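Local atomic coordinates of pyruvate formate-lyase 2 (Archaeoglobus fulgidus, PDB entry 2F3O), a protein that is of unknown function but belongs to the glycyl radical enzymes and probably acts as a lyase that works through an organic radical. Residues S143-T148 with K492-G497; D440-N445 with T538-V543; W609-V614 with F625-Y630. One frame throughout, in Å; residues are numbered along the deposited sequence.

Overall arrangement
Running from the N terminus, residues 143-148 come first, on strand 145-147, and contact 1 closes a loop of 343 residues when they meet 492-497 on helix 477-508. Before that loop closes, the chain has already passed 440-445, whose parallel partner 538-543 comes only after the helix; contact 2 thus closes a loop of 92 residues that crosses the first. Contact 3 follows in series and closes a short loop of ten, 609-614 of helix 597-615 packing on 625-630. Strands 145-147, 435-445, 535-543 and 624-628 lie side by side in that order, the first antiparallel to its neighbour, so contact 2 is the middle, while contacts 1 and 3 seat a helix on the sheet.

Contact 1. Residues S143-T148 with K492-G497; sequences SVFVLT and KLVVRG
F145 and L147, on strand 145-147, which runs antiparallel beside strand 435-445, pack against L493, V494 and G497 of the long helix 477-508. Strand and helix segments run nearly parallel, 11° apart, with a closest axis approach of 9.8 Å. V494 sits in the middle of the interface and touches both strand residues. Its CG1 methyl lies over one face of the F145 ring, 4.0 Å from the ring centroid and 28° off the normal, a CH-pi contact; the nearest ring atom to that methyl is F145 CD2, at 3.6 Å. The CB of F145 points toward the helix, and a chi1 of 44° sets CG between the backbone N and the carbonyl carbon. Farther round the same ring, CE2 meets L493 CB obliquely at 4.0 Å, the two side chains crossing at about a right angle. Helix 477-508 lies in the connection between the parallel neighbours 435-445 and 535-543, a beta-alpha-beta crossover consistent with the α/β barrel of the family, and V494 accordingly also touches A442 and I444 on the first of these strands. I138 of helix 133-140 touches both F145 and L493. An alanine at F145 would probably open a gap between strand and helix, leaving V494 CG1 without the ring face beneath it and L493 CB without CE2 against it. Next along the strand, L147 sends CD1 to V494 CB at 3.8 Å, while its other methyl, CD2, comes to 4.4 Å from the CA of G497, where the helix has no side chain between backbone and leucine.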
loop_
_atom_site.group_PDB
_atom_site.type_symbol
_atom_site.label_atom_id
_atom_site.label_comp_id
_atom_site.label_asym_id
_atom_site.label_seq_id
_atom_site.Cartn_x
_atom_site.Cartn_y
_atom_site.Cartn_z
ATOM N N SER A 143 1.982 -39.043 15.249
ATOM C CA SER A 143 2.542 -38.922 16.586
ATOM C C SER A 143 2.715 -37.501 17.104
ATOM O O SER A 143 2.725 -37.286 18.320
ATOM C CB SER A 143 3.892 -39.623 16.625
ATOM O OG SER A 143 4.668 -39.262 15.504
ATOM N N VAL A 144 2.874 -36.529 16.199
ATOM C CA VAL A 144 3.232 -35.165 16.629
ATOM C C VAL A 144 2.108 -34.111 16.429
ATOM O O VAL A 144 1.812 -33.314 17.318
ATOM C CB VAL A 144 4.667 -34.757 16.131
ATOM C CG1 VAL A 144 4.836 -35.048 14.666
ATOM C CG2 VAL A 144 5.006 -33.319 16.468
ATOM N N PHE A 145 1.459 -34.128 15.276
ATOM C CA PHE A 145 0.329 -33.221 15.047
ATOM C C PHE A 145 -0.610 -33.777 13.997
ATOM O O PHE A 145 -0.208 -34.611 13.178
ATOM C CB PHE A 145 0.802 -31.804 14.623
ATOM C CG PHE A 145 1.910 -31.794 13.586
ATOM C CD1 PHE A 145 1.643 -32.033 12.241
ATOM C CD2 PHE A 145 3.210 -31.511 13.953
ATOM C CE1 PHE A 145 2.657 -32.031 11.298
ATOM C CE2 PHE A 145 4.231 -31.488 13.004
ATOM C CZ PHE A 145 3.946 -31.745 11.685
ATOM N N VAL A 146 -1.844 -33.302 13.972
ATOM C CA VAL A 146 -2.614 -33.470 12.733
ATOM C C VAL A 146 -2.993 -32.126 12.106
ATOM O O VAL A 146 -3.294 -31.160 12.809
ATOM C CB VAL A 146 -3.792 -34.518 12.857
ATOM C CG1 VAL A 146 -4.194 -34.739 14.297
ATOM C CG2 VAL A 146 -4.985 -34.158 11.987
ATOM N N LEU A 147 -2.903 -32.069 10.781
ATOM C CA LEU A 147 -3.222 -30.889 9.986
ATOM C C LEU A 147 -4.501 -31.146 9.197
ATOM O O LEU A 147 -4.508 -31.956 8.276
ATOM C CB LEU A 147 -2.084 -30.654 8.993
ATOM C CG LEU A 147 -0.912 -29.696 9.239
ATOM C CD1 LEU A 147 -0.679 -29.412 10.690
ATOM C CD2 LEU A 147 0.339 -30.253 8.567
ATOM N N THR A 148 -5.577 -30.453 9.533
ATOM C CA THR A 148 -6.855 -30.785 8.935
ATOM C C THR A 148 -7.153 -30.066 7.647
ATOM O O THR A 148 -8.122 -30.392 6.989
ATOM C CB THR A 148 -8.001 -30.403 9.820
ATOM O OG1 THR A 148 -8.147 -28.990 9.752
ATOM C CG2 THR A 148 -7.728 -30.826 11.235
ATOM N N LYS A 492 6.242 -24.149 14.981
ATOM C CA LYS A 492 6.803 -23.700 13.713
ATOM C C LYS A 492 6.562 -24.680 12.578
ATOM O O LYS A 492 6.249 -24.263 11.455
ATOM C CB LYS A 492 8.293 -23.406 13.844
ATOM C CG LYS A 492 8.591 -22.083 14.549
ATOM C CD LYS A 492 10.075 -21.737 14.523
ATOM C CE LYS A 492 10.350 -20.581 15.470
ATOM N NZ LYS A 492 11.752 -20.572 15.986
ATOM N N LEU A 493 6.675 -25.972 12.877
ATOM C CA LEU A 493 6.366 -27.012 11.901
ATOM C C LEU A 493 4.918 -26.926 11.473
ATOM O O LEU A 493 4.633 -27.026 10.295
ATOM C CB LEU A 493 6.672 -28.413 12.440
ATOM C CG LEU A 493 7.973 -29.144 12.064
ATOM C CD1 LEU A 493 9.130 -28.216 11.686
ATOM C CD2 LEU A 493 8.375 -30.041 13.213
ATOM N N VAL A 494 3.991 -26.710 12.399
ATOM C CA VAL A 494 2.608 -26.661 11.938
ATOM C C VAL A 494 2.246 -25.323 11.328
ATOM O O VAL A 494 1.415 -25.288 10.428
ATOM C CB VAL A 494 1.520 -27.203 12.944
ATOM C CG1 VAL A 494 2.132 -28.054 13.967
ATOM C CG2 VAL A 494 0.742 -26.110 13.593
ATOM N N VAL A 495 2.899 -24.238 11.744
ATOM C CA VAL A 495 2.587 -22.986 11.086
ATOM C C VAL A 495 3.096 -22.982 9.661
ATOM O O VAL A 495 2.383 -22.530 8.786
ATOM C CB VAL A 495 2.958 -21.703 11.859
ATOM C CG1 VAL A 495 2.468 -21.779 13.300
ATOM C CG2 VAL A 495 4.426 -21.400 11.774
ATOM N N ARG A 496 4.269 -23.556 9.411
ATOM C CA ARG A 496 4.725 -23.722 8.039
ATOM C C ARG A 496 3.760 -24.605 7.253
ATOM O O ARG A 496 3.379 -24.268 6.134
ATOM C CB ARG A 496 6.140 -24.297 7.975
ATOM C CG ARG A 496 6.605 -24.492 6.543
ATOM C CD ARG A 496 8.119 -24.615 6.410
ATOM N NE ARG A 496 8.524 -25.999 6.200
ATOM C CZ ARG A 496 9.035 -26.761 7.158
ATOM N NH1 ARG A 496 9.351 -28.012 6.892
ATOM N NH2 ARG A 496 9.216 -26.270 8.382
ATOM N N GLY A 497 3.341 -25.712 7.857
ATOM C CA GLY A 497 2.484 -26.662 7.178
ATOM C C GLY A 497 1.116 -26.095 6.848
ATOM O O GLY A 497 0.632 -26.255 5.731
#

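Contact 2. Residues D440-N445 with T538-V543; sequences DAALIN and TGIQAV
A442, L443, I444 and N445 pair in parallel register with I540, Q541, A542 and V543, the two strand segments 4.5 Å apart at closest approach and 26° apart in direction. The main chain supplies four bonds: A441 N to G539 O, Q541 N to A442 O at 3.0 Å, I444 N to Q541 O, and V543 N to I444 O at 2.7 Å. On one face A442 CB rests 3.6 Å from I540 CG2, and I444 CD1 comes to 4.2 Å from I540 CD1. The other face carries L443, Q541, N445 and V543, with L443 CD2 at 4.0 Å from Q541 CB. Helices 477-508 and 597-615 cover the apolar first face, while helix 634-640 meets L443, N445 and V543 on the second and Y630 lies against Q541. Q541 is the polar link here. Its chain bends at chi2, and NE2 reaches D440 OD1 at 2.9 Å in a bent bond (132° at the hydrogen), meeting the carboxylate on its anti side, with amide and carboxylate planes 43° apart. A weak bond from NE2 to G539 O adds to the hold on the amide nitrogen. At the far end N445 ND2 binds S143 O, while OD1 makes weak bonds to the backbone N of A447 and K448 at the start of helix 447-453. D440 OD2 is bonded to a glycerol, probably from the crystallisation liquor, which may mark a pocket; Q541 would then act as a second-shell residue that helps orient the carboxylate. Neighbouring parallel strands joined through helix are consistent with a half of the ten-stranded α/β barrel of glycyl radical enzymes.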
loop_
_atom_site.group_PDB
_atom_site.type_symbol
_atom_site.label_atom_id
_atom_site.label_comp_id
_atom_site.label_asym_id
_atom_site.label_seq_id
_atom_site.Cartn_x
_atom_site.Cartn_y
_atom_site.Cartn_z
ATOM N N ASP A 440 -10.183 -25.150 13.357
ATOM C CA ASP A 440 -9.504 -26.386 13.736
ATOM C C ASP A 440 -8.481 -26.733 12.688
ATOM O O ASP A 440 -8.579 -27.773 12.061
ATOM C CB ASP A 440 -10.478 -27.552 13.886
ATOM C CG ASP A 440 -9.935 -28.649 14.795
ATOM O OD1 ASP A 440 -8.938 -28.406 15.494
ATOM O OD2 ASP A 440 -10.500 -29.758 14.815
ATOM N N ALA A 441 -7.501 -25.864 12.495
ATOM C CA ALA A 441 -6.599 -26.038 11.374
ATOM C C ALA A 441 -5.526 -27.054 11.695
ATOM O O ALA A 441 -5.060 -27.777 10.802
ATOM C CB ALA A 441 -5.992 -24.740 10.985
ATOM N N ALA A 442 -5.140 -27.098 12.969
ATOM C CA ALA A 442 -4.281 -28.165 13.478
ATOM C C ALA A 442 -4.553 -28.475 14.928
ATOM O O ALA A 442 -5.150 -27.685 15.662
ATOM C CB ALA A 442 -2.812 -27.831 13.300
ATOM N N LEU A 443 -4.096 -29.658 15.317
ATOM C CA LEU A 443 -4.069 -30.112 16.717
ATOM C C LEU A 443 -2.645 -30.583 17.011
ATOM O O LEU A 443 -2.069 -31.344 16.241
ATOM C CB LEU A 443 -5.082 -31.253 16.914
ATOM C CG LEU A 443 -6.556 -30.860 16.681
ATOM C CD1 LEU A 443 -7.185 -31.660 15.542
ATOM C CD2 LEU A 443 -7.377 -30.942 17.966
ATOM N N ILE A 444 -2.052 -30.110 18.094
ATOM C CA ILE A 444 -0.647 -30.412 18.363
ATOM C C ILE A 444 -0.436 -31.205 19.647
ATOM O O ILE A 444 -0.919 -30.826 20.718
ATOM C CB ILE A 444 0.169 -29.124 18.448
ATOM C CG1 ILE A 444 0.214 -28.452 17.084
ATOM C CG2 ILE A 444 1.572 -29.391 18.959
ATOM C CD1 ILE A 444 0.613 -27.017 17.163
ATOM N N ASN A 445 0.285 -32.314 19.525
ATOM C CA ASN A 445 0.670 -33.125 20.670
ATOM C C ASN A 445 1.825 -32.479 21.386
ATOM O O ASN A 445 2.974 -32.695 21.006
ATOM C CB ASN A 445 1.110 -34.505 20.181
ATOM C CG ASN A 445 1.367 -35.472 21.304
ATOM O OD1 ASN A 445 1.113 -35.165 22.479
ATOM N ND2 ASN A 445 1.873 -36.659 20.954
ATOM N N THR A 538 -5.862 -18.409 12.060
ATOM C CA THR A 538 -5.668 -19.844 11.884
ATOM C C THR A 538 -5.585 -20.501 13.258
ATOM O O THR A 538 -4.579 -20.366 13.956
ATOM C CB THR A 538 -4.405 -20.172 11.060
ATOM O OG1 THR A 538 -4.499 -19.559 9.780
ATOM C CG2 THR A 538 -4.284 -21.645 10.835
ATOM N N GLY A 539 -6.650 -21.201 13.650
ATOM C CA GLY A 539 -6.730 -21.798 14.986
ATOM C C GLY A 539 -5.947 -23.080 15.141
ATOM O O GLY A 539 -6.256 -24.071 14.497
ATOM N N ILE A 540 -4.908 -23.081 15.965
ATOM C CA ILE A 540 -4.214 -24.345 16.232
ATOM C C ILE A 540 -4.249 -24.719 17.710
ATOM O O ILE A 540 -4.244 -23.844 18.566
ATOM C CB ILE A 540 -2.776 -24.394 15.661
ATOM C CG1 ILE A 540 -1.915 -23.295 16.257
ATOM C CG2 ILE A 540 -2.787 -24.297 14.144
ATOM C CD1 ILE A 540 -0.542 -23.234 15.651
ATOM N N GLN A 541 -4.349 -26.022 17.996
ATOM C CA GLN A 541 -4.717 -26.517 19.351
ATOM C C GLN A 541 -3.660 -27.302 20.081
ATOM O O GLN A 541 -3.000 -28.155 19.500
ATOM C CB GLN A 541 -5.937 -27.421 19.292
ATOM C CG GLN A 541 -7.241 -26.704 19.235
ATOM C CD GLN A 541 -7.361 -25.737 18.067
ATOM O OE1 GLN A 541 -7.207 -24.534 18.243
ATOM N NE2 GLN A 541 -7.596 -26.257 16.874
ATOM N N ALA A 542 -3.532 -27.032 21.374
ATOM C CA ALA A 542 -2.625 -27.795 22.226
ATOM C C ALA A 542 -3.333 -28.998 22.830
ATOM O O ALA A 542 -4.366 -28.872 23.476
ATOM C CB ALA A 542 -2.081 -26.927 23.313
ATOM N N VAL A 543 -2.793 -30.179 22.600
ATOM C CA VAL A 543 -3.262 -31.318 23.353
ATOM C C VAL A 543 -2.152 -31.935 24.217
ATOM O O VAL A 543 -0.993 -32.093 23.780
ATOM C CB VAL A 543 -4.089 -32.331 22.494
ATOM C CG1 VAL A 543 -4.151 -31.914 21.035
ATOM C CG2 VAL A 543 -3.594 -33.749 22.656
#

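Contact 3. Residues W609-V614 with F625-Y630; sequences WYCEEV and FAAGCY
The Y610 ring leans obliquely on the strand, its CE2 atom 3.8 Å from G628 O and 4.0 Å from A627 CB, while one face carries V614 CG2, 3.6 Å above the plane and offset toward the rim. CG of Y610 stands anti to the backbone N and beside the carbonyl carbon (chi1 177°), the side on which V614 follows one turn later. F625 is the other aromatic, but it faces the helix through CB, 3.5 Å from V614 O, and its ring runs off to V495 and N499 of helix 477-508. Between the two, A627 CB is the point where C611 and V614 both meet the strand: C611 SG lies 4.0 Å from it, and V614 CG1 3.9 Å. The same V614 methyl also lies 3.6 Å from A627 N, against the strand backbone. Helix and strand segments run antiparallel, 165° apart, with axes 7.4 Å apart at closest. Helix 597-615 thus leads the chain back to strand 624-628, which lies parallel beside 535-543, a beta-alpha-beta crossover with further helices in the connection. V614 and Y610 also touch that neighbouring strand, at I540 and A542. Between the two segments the contact is apolar, but the side chain of N615, at the end of the same helix, bonds A627 N, so one polar tie adds to the packing; Y610 OH makes a weak bond to I540 O on the next strand.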
loop_
_atom_site.group_PDB
_atom_site.type_symbol
_atom_site.label_atom_id
_atom_site.label_comp_id
_atom_site.label_asym_id
_atom_site.label_seq_id
_atom_site.Cartn_x
_atom_site.Cartn_y
_atom_site.Cartn_z
ATOM N N TRP A 609 3.412 -20.577 27.384
ATOM C CA TRP A 609 4.487 -20.762 26.431
ATOM C C TRP A 609 3.929 -21.103 25.068
ATOM O O TRP A 609 4.310 -20.473 24.082
ATOM C CB TRP A 609 5.364 -21.925 26.839
ATOM C CG TRP A 609 6.232 -21.686 28.004
ATOM C CD1 TRP A 609 6.254 -20.589 28.821
ATOM C CD2 TRP A 609 7.189 -22.598 28.529
ATOM N NE1 TRP A 609 7.179 -20.761 29.812
ATOM C CE2 TRP A 609 7.773 -21.987 29.653
ATOM C CE3 TRP A 609 7.610 -23.878 28.156
ATOM C CZ2 TRP A 609 8.779 -22.607 30.401
ATOM C CZ3 TRP A 609 8.600 -24.496 28.897
ATOM C CH2 TRP A 609 9.171 -23.861 30.015
ATOM N N TYR A 610 3.044 -22.107 25.024
ATOM C CA TYR A 610 2.335 -22.506 23.797
ATOM C C TYR A 610 1.614 -21.325 23.121
ATOM O O TYR A 610 1.787 -21.082 21.920
ATOM C CB TYR A 610 1.314 -23.621 24.084
ATOM C CG TYR A 610 0.520 -23.996 22.860
ATOM C CD1 TYR A 610 1.088 -24.801 21.882
ATOM C CD2 TYR A 610 -0.781 -23.524 22.663
ATOM C CE1 TYR A 610 0.395 -25.138 20.741
ATOM C CE2 TYR A 610 -1.484 -23.841 21.514
ATOM C CZ TYR A 610 -0.891 -24.658 20.557
ATOM O OH TYR A 610 -1.563 -25.007 19.406
ATOM N N CYS A 611 0.805 -20.617 23.906
ATOM C CA CYS A 611 0.025 -19.477 23.434
ATOM C C CYS A 611 0.862 -18.365 22.821
ATOM O O CYS A 611 0.526 -17.835 21.766
ATOM C CB CYS A 611 -0.791 -18.894 24.579
ATOM S SG CYS A 611 -2.139 -19.953 25.021
ATOM N N GLU A 612 1.966 -18.028 23.474
ATOM C CA GLU A 612 2.786 -16.955 22.964
ATOM C C GLU A 612 3.637 -17.449 21.816
ATOM O O GLU A 612 4.139 -16.661 21.031
ATOM C CB GLU A 612 3.646 -16.321 24.057
ATOM C CG GLU A 612 4.940 -17.057 24.317
ATOM C CD GLU A 612 5.798 -16.354 25.329
ATOM O OE1 GLU A 612 6.119 -15.158 25.115
ATOM O OE2 GLU A 612 6.154 -17.003 26.337
ATOM N N GLU A 613 3.789 -18.752 21.681
ATOM C CA GLU A 613 4.542 -19.213 20.545
ATOM C C GLU A 613 3.662 -19.292 19.324
ATOM O O GLU A 613 4.149 -19.293 18.214
ATOM C CB GLU A 613 5.244 -20.544 20.818
ATOM C CG GLU A 613 6.564 -20.379 21.582
ATOM C CD GLU A 613 7.743 -19.926 20.707
ATOM O OE1 GLU A 613 7.612 -19.861 19.451
ATOM O OE2 GLU A 613 8.823 -19.671 21.289
ATOM N N VAL A 614 2.359 -19.344 19.542
ATOM C CA VAL A 614 1.426 -19.479 18.448
ATOM C C VAL A 614 0.994 -18.109 17.970
ATOM O O VAL A 614 1.103 -17.803 16.784
ATOM C CB VAL A 614 0.213 -20.331 18.867
ATOM C CG1 VAL A 614 -0.951 -20.132 17.913
ATOM C CG2 VAL A 614 0.607 -21.777 18.919
ATOM N N PHE A 625 -1.907 -16.346 13.621
ATOM C CA PHE A 625 -2.368 -17.631 14.122
ATOM C C PHE A 625 -3.060 -17.417 15.448
ATOM O O PHE A 625 -2.815 -16.421 16.121
ATOM C CB PHE A 625 -1.203 -18.603 14.273
ATOM C CG PHE A 625 -0.923 -19.430 13.035
ATOM C CD1 PHE A 625 -0.294 -18.877 11.942
ATOM C CD2 PHE A 625 -1.271 -20.769 12.986
ATOM C CE1 PHE A 625 -0.038 -19.641 10.819
ATOM C CE2 PHE A 625 -1.009 -21.534 11.871
ATOM C CZ PHE A 625 -0.416 -20.971 10.780
ATOM N N ALA A 626 -3.941 -18.345 15.810
ATOM C CA ALA A 626 -4.764 -18.217 17.014
ATOM C C ALA A 626 -4.645 -19.475 17.874
ATOM O O ALA A 626 -4.883 -20.571 17.372
ATOM C CB ALA A 626 -6.199 -17.990 16.617
ATOM N N ALA A 627 -4.273 -19.332 19.151
ATOM C CA ALA A 627 -4.050 -20.504 20.040
ATOM C C ALA A 627 -5.332 -21.049 20.656
ATOM O O ALA A 627 -6.109 -20.298 21.269
ATOM C CB ALA A 627 -3.057 -20.169 21.140
ATOM N N GLY A 628 -5.553 -22.354 20.502
ATOM C CA GLY A 628 -6.686 -23.024 21.160
ATOM C C GLY A 628 -6.268 -24.199 22.034
ATOM O O GLY A 628 -5.144 -24.691 21.927
ATOM N N CYS A 629 -7.165 -24.655 22.909
ATOM C CA CYS A 629 -6.894 -25.872 23.674
ATOM C C CYS A 629 -8.070 -26.822 23.779
ATOM O O CYS A 629 -8.807 -26.798 24.766
ATOM C CB CYS A 629 -6.412 -25.541 25.079
ATOM S SG CYS A 629 -5.572 -26.943 25.819
ATOM N N TYR A 630 -8.237 -27.672 22.780
ATOM C CA TYR A 630 -9.312 -28.637 22.820
ATOM C C TYR A 630 -8.865 -29.842 22.031
ATOM O O TYR A 630 -8.083 -29.692 21.101
ATOM C CB TYR A 630 -10.644 -28.040 22.311
ATOM C CG TYR A 630 -10.706 -27.658 20.865
ATOM C CD1 TYR A 630 -11.044 -28.589 19.883
ATOM C CD2 TYR A 630 -10.467 -26.355 20.481
ATOM C CE1 TYR A 630 -11.093 -28.236 18.562
ATOM C CE2 TYR A 630 -10.540 -25.981 19.171
ATOM C CZ TYR A 630 -10.833 -26.924 18.210
ATOM O OH TYR A 630 -10.892 -26.535 16.899
#